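Local coordinates for protein ATP-dependent 6-phosphofructokinase isozyme 2 (Escherichia coli, PDB 3UMO) that catalyses the ATP-dependent phosphorylation of fructose 6-phosphate to fructose 1,6-bisphosphate, the first committing step of glycolysis, and works as a homodimer, at residues S12-I18 with C30-E36; P60-G66 with D87-Q91. All blocks are in the same frame, centred on the assembly; numbering follows the deposited sequence.

Contact 1 (S12-I18 with C30-E36)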
# COMPACT_ATOMS: atom_id res chain seq x y z
N SER A 12 -23.72 14.56 1.67
CA SER A 12 -22.54 14.79 2.48
C SER A 12 -21.84 16.09 2.11
O SER A 12 -22.01 16.61 1.00
CB SER A 12 -21.56 13.61 2.38
OG SER A 12 -21.14 13.41 1.05
N LEU A 13 -21.06 16.61 3.06
CA LEU A 13 -20.14 17.70 2.78
C LEU A 13 -18.76 17.07 2.73
O LEU A 13 -18.18 16.74 3.76
CB LEU A 13 -20.18 18.77 3.87
CG LEU A 13 -19.23 19.95 3.64
CD1 LEU A 13 -19.72 20.77 2.47
CD2 LEU A 13 -19.12 20.81 4.90
N ASP A 14 -18.24 16.88 1.53
CA ASP A 14 -17.00 16.13 1.37
C ASP A 14 -15.78 17.03 1.51
O ASP A 14 -15.79 18.19 1.08
CB ASP A 14 -16.97 15.38 0.04
CG ASP A 14 -18.04 14.31 -0.05
OD1 ASP A 14 -18.53 13.87 1.02
OD2 ASP A 14 -18.39 13.91 -1.17
N SER A 15 -14.73 16.49 2.12
CA SER A 15 -13.46 17.20 2.24
C SER A 15 -12.48 16.59 1.27
O SER A 15 -12.30 15.38 1.24
CB SER A 15 -12.90 17.07 3.66
OG SER A 15 -13.67 17.80 4.60
N ALA A 16 -11.84 17.43 0.45
CA ALA A 16 -10.77 16.96 -0.41
C ALA A 16 -9.46 17.52 0.12
O ALA A 16 -9.29 18.74 0.23
CB ALA A 16 -10.99 17.40 -1.85
N THR A 17 -8.53 16.63 0.45
CA THR A 17 -7.26 17.06 1.01
C THR A 17 -6.08 16.41 0.29
O THR A 17 -6.25 15.45 -0.48
CB THR A 17 -7.18 16.76 2.52
OG1 THR A 17 -5.97 17.31 3.05
CG2 THR A 17 -7.21 15.25 2.77
N ILE A 18 -4.88 16.94 0.54
CA ILE A 18 -3.67 16.48 -0.11
C ILE A 18 -2.63 16.11 0.94
O ILE A 18 -2.51 16.78 1.97
CB ILE A 18 -3.10 17.60 -1.03
CG1 ILE A 18 -4.10 17.95 -2.13
CG2 ILE A 18 -1.79 17.17 -1.65
CD1 ILE A 18 -3.77 19.24 -2.87
N CYS A 30 -2.25 16.45 6.40
CA CYS A 30 -3.08 16.74 5.24
C CYS A 30 -3.34 18.23 5.14
O CYS A 30 -3.46 18.91 6.15
CB CYS A 30 -4.40 15.99 5.35
SG CYS A 30 -4.16 14.22 5.25
N THR A 31 -3.42 18.73 3.91
CA THR A 31 -3.69 20.14 3.69
C THR A 31 -5.11 20.53 4.13
O THR A 31 -5.98 19.66 4.26
CB THR A 31 -3.49 20.55 2.23
OG1 THR A 31 -4.29 19.71 1.38
CG2 THR A 31 -2.03 20.41 1.83
N ALA A 32 -5.32 21.82 4.36
CA ALA A 32 -6.63 22.34 4.69
C ALA A 32 -7.59 21.92 3.59
O ALA A 32 -7.34 22.19 2.41
CB ALA A 32 -6.59 23.85 4.81
N PRO A 33 -8.68 21.24 3.95
CA PRO A 33 -9.53 20.62 2.93
C PRO A 33 -10.32 21.62 2.09
O PRO A 33 -10.70 22.69 2.58
CB PRO A 33 -10.49 19.76 3.75
CG PRO A 33 -10.57 20.46 5.08
CD PRO A 33 -9.19 21.01 5.32
N VAL A 34 -10.54 21.25 0.84
CA VAL A 34 -11.49 21.96 -0.01
C VAL A 34 -12.82 21.22 0.12
O VAL A 34 -12.86 20.00 -0.06
CB VAL A 34 -11.05 21.96 -1.49
CG1 VAL A 34 -12.17 22.50 -2.38
CG2 VAL A 34 -9.79 22.80 -1.66
N PHE A 35 -13.88 21.94 0.44
CA PHE A 35 -15.18 21.29 0.62
C PHE A 35 -15.97 21.24 -0.67
O PHE A 35 -15.92 22.16 -1.48
CB PHE A 35 -15.99 21.98 1.72
CG PHE A 35 -15.31 22.00 3.05
CD1 PHE A 35 -15.15 20.83 3.77
CD2 PHE A 35 -14.80 23.18 3.58
CE1 PHE A 35 -14.51 20.82 5.01
CE2 PHE A 35 -14.15 23.18 4.81
CZ PHE A 35 -14.01 22.00 5.53
N GLU A 36 -16.68 20.14 -0.87
CA GLU A 36 -17.51 19.99 -2.07
C GLU A 36 -18.78 19.23 -1.72
O GLU A 36 -18.81 18.45 -0.76
CB GLU A 36 -16.73 19.26 -3.17
CG GLU A 36 -16.62 17.76 -2.97
CD GLU A 36 -15.49 17.14 -3.76
OE1 GLU A 36 -14.64 17.89 -4.29
OE2 GLU A 36 -15.43 15.89 -3.85
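Phe35 overlaps Leu13 at an oblique crossing, with Leu13 CD1 4.0 Å from Phe35 CB, while the hydroxyl of Ser15 comes obliquely to one corner of the ring, its OG 3.2 Å from Phe35 CE1. These residues belong to the neighbouring antiparallel strands 12-19 and 34-38 of the four-stranded sheet that forms the small lid domain of ribokinase-family sugar kinases. Asp14 and Ala16 form hydrogen-bonded pairs with Glu36 and Val34, and Ser15 faces Phe35 in the non-hydrogen-bonded pair between them; the bond from Ala16 N to Val34 O measures 2.8 Å.

The two faces of this ladder differ. On the side of Leu13, Ser15 and Phe35 the cover is mixed: Leu72 and His68 of helix 63-75 touch both Leu13 and Phe35, Gln91 touches Ser15 and Phe35, and Trp88 of the second subunit meets the Phe35 ring. Asp14 and Glu36 share the other face with Ala16 and Val34. Asp14 CB packs on Glu36 CG, and Asp14 OD2 stands 4.5 Å from Glu36 OE2. Ser12 OG donates to Asp14 OD1 at 2.7 Å, on the syn side but tilted 35° from the carboxylate plane, and Asn92 N binds the same oxygen, so OD1 takes two bonds.

Ahead of Val34, residues 30-33 are not yet part of the ladder, and threonine side chains take over part of the pairing. Thr17 holds OG1 anti to its own N (chi1 -174°), which aims the hydroxyl at the turn; OG1 donates to Thr31 O at 2.6 Å. In return, Thr31 OG1 accepts from Ile18 N at 3.0 Å, while Thr31 N donates to Ile18 O within the carbonyl plane.

Contact 2 (P60-G66 with D87-Q91)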
# COMPACT_ATOMS: atom_id res chain seq x y z
N PRO A 60 -31.97 16.39 3.02
CA PRO A 60 -31.89 16.88 4.40
C PRO A 60 -30.54 17.53 4.64
O PRO A 60 -29.51 17.04 4.16
CB PRO A 60 -32.00 15.60 5.23
CG PRO A 60 -31.40 14.53 4.35
CD PRO A 60 -31.78 14.92 2.94
N ALA A 61 -30.54 18.64 5.37
CA ALA A 61 -29.31 19.31 5.74
C ALA A 61 -29.34 19.65 7.22
O ALA A 61 -30.37 20.09 7.74
CB ALA A 61 -29.13 20.56 4.91
N GLY A 62 -28.22 19.47 7.90
CA GLY A 62 -28.16 19.72 9.33
C GLY A 62 -26.85 20.35 9.77
O GLY A 62 -25.78 20.00 9.27
N GLY A 63 -26.95 21.30 10.70
CA GLY A 63 -25.78 21.93 11.27
C GLY A 63 -25.02 22.82 10.30
O GLY A 63 -25.49 23.11 9.19
N ALA A 64 -23.84 23.25 10.73
CA ALA A 64 -23.01 24.16 9.94
C ALA A 64 -22.48 23.48 8.68
O ALA A 64 -22.24 24.14 7.67
CB ALA A 64 -21.86 24.69 10.78
N THR A 65 -22.28 22.17 8.75
CA THR A 65 -21.84 21.43 7.57
C THR A 65 -22.94 21.42 6.52
O THR A 65 -22.67 21.57 5.33
CB THR A 65 -21.41 19.99 7.92
OG1 THR A 65 -22.41 19.38 8.75
CG2 THR A 65 -20.09 20.00 8.67
N GLY A 66 -24.18 21.24 6.97
CA GLY A 66 -25.32 21.31 6.08
C GLY A 66 -25.48 22.70 5.47
O GLY A 66 -25.81 22.83 4.29
N ASP A 87 -29.64 15.71 13.04
CA ASP A 87 -28.28 15.17 12.96
C ASP A 87 -27.49 15.92 11.88
O ASP A 87 -27.98 16.12 10.77
CB ASP A 87 -28.34 13.67 12.64
CG ASP A 87 -27.05 12.94 13.00
OD1 ASP A 87 -26.21 13.51 13.72
OD2 ASP A 87 -26.90 11.77 12.57
N TRP A 88 -26.28 16.35 12.22
CA TRP A 88 -25.51 17.20 11.31
C TRP A 88 -25.02 16.47 10.06
O TRP A 88 -24.66 15.29 10.10
CB TRP A 88 -24.33 17.87 12.04
CG TRP A 88 -23.14 16.96 12.26
CD1 TRP A 88 -22.15 16.66 11.36
CD2 TRP A 88 -22.81 16.27 13.47
NE1 TRP A 88 -21.24 15.80 11.93
CE2 TRP A 88 -21.61 15.55 13.22
CE3 TRP A 88 -23.41 16.17 14.73
CZ2 TRP A 88 -21.01 14.76 14.20
CZ3 TRP A 88 -22.81 15.38 15.69
CH2 TRP A 88 -21.62 14.68 15.42
N THR A 89 -25.00 17.19 8.94
CA THR A 89 -24.57 16.63 7.65
C THR A 89 -23.16 16.05 7.75
O THR A 89 -22.22 16.74 8.15
CB THR A 89 -24.63 17.71 6.54
OG1 THR A 89 -26.00 18.10 6.34
CG2 THR A 89 -24.05 17.19 5.23
N ARG A 90 -23.04 14.77 7.40
CA ARG A 90 -21.79 14.02 7.55
C ARG A 90 -20.79 14.32 6.44
O ARG A 90 -21.15 14.88 5.40
CB ARG A 90 -22.06 12.52 7.62
CG ARG A 90 -22.81 12.07 8.86
CD ARG A 90 -22.04 12.41 10.13
NE ARG A 90 -22.53 11.70 11.30
CZ ARG A 90 -23.38 12.21 12.20
NH1 ARG A 90 -23.76 11.47 13.23
NH2 ARG A 90 -23.83 13.45 12.06
N GLN A 91 -19.53 13.95 6.66
CA GLN A 91 -18.45 14.27 5.74
C GLN A 91 -17.71 13.02 5.27
O GLN A 91 -17.30 12.19 6.09
CB GLN A 91 -17.44 15.19 6.42
CG GLN A 91 -18.01 16.46 7.03
CD GLN A 91 -16.99 17.58 7.06
OE1 GLN A 91 -16.71 18.16 8.12
NE2 GLN A 91 -16.42 17.90 5.90
O HOH W 1 -27.40 15.95 5.74
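Thr89 pushes its side chain into the bend between strand 55-61 and helix 63-75, where its OG1 accepts a nearly straight bond from Gly62 N at 3.0 Å. This is the tight part of the contact. The glycine backbones let the threonine come close, with Thr89 OG1 3.3 Å from Gly66 CA, and a water bridges the same hydroxyl to Pro60 O. Gly62 O takes Thr89 N at 2.9 Å from one face of its plane and Gly66 N from the other. Thr65 OG1, held between its own N and carbonyl carbon (chi1 48°), donates to a lone pair of Thr89 O at 2.7 Å.

The looser side lies with the partly exposed Asp87, Arg90 and Gln91. Here Thr65 CG2 merely approaches Gln91 OE1 at 3.9 Å, and Arg90 folds back within its own segment, with NH2 over the centre of the Trp88 ring and in a salt bridge to Asp87 OD1.

Thus the loop leading from strand 80-84 to strand 93-97 is fastened to the strand-helix connection at Gly62 and to Thr65 of helix 63-75, while Gln91 NE2 bonds Leu13 O of strand 12-19.

Contact 1 belongs to the lid sheet and is only partly buried, with Ile18, Thr31 and Val34 exposed; contact 2 is the more buried, joining the large parallel sheet and helix 63-75 to the loop that enters the lid. They share no segment but touch directly: Leu13 N probably bonds Arg90 O, joining substrate-site residues of the two contacts. Their chemistry follows their place. Threonine hydroxyls serve in both, but in contact 1 they extend a regular backbone ladder, whereas in contact 2 they stand in for one around glycines. Both meet the second subunit, whose Phe35 and Trp88 pair with Trp88 and Phe35 of this chain across the dimer interface.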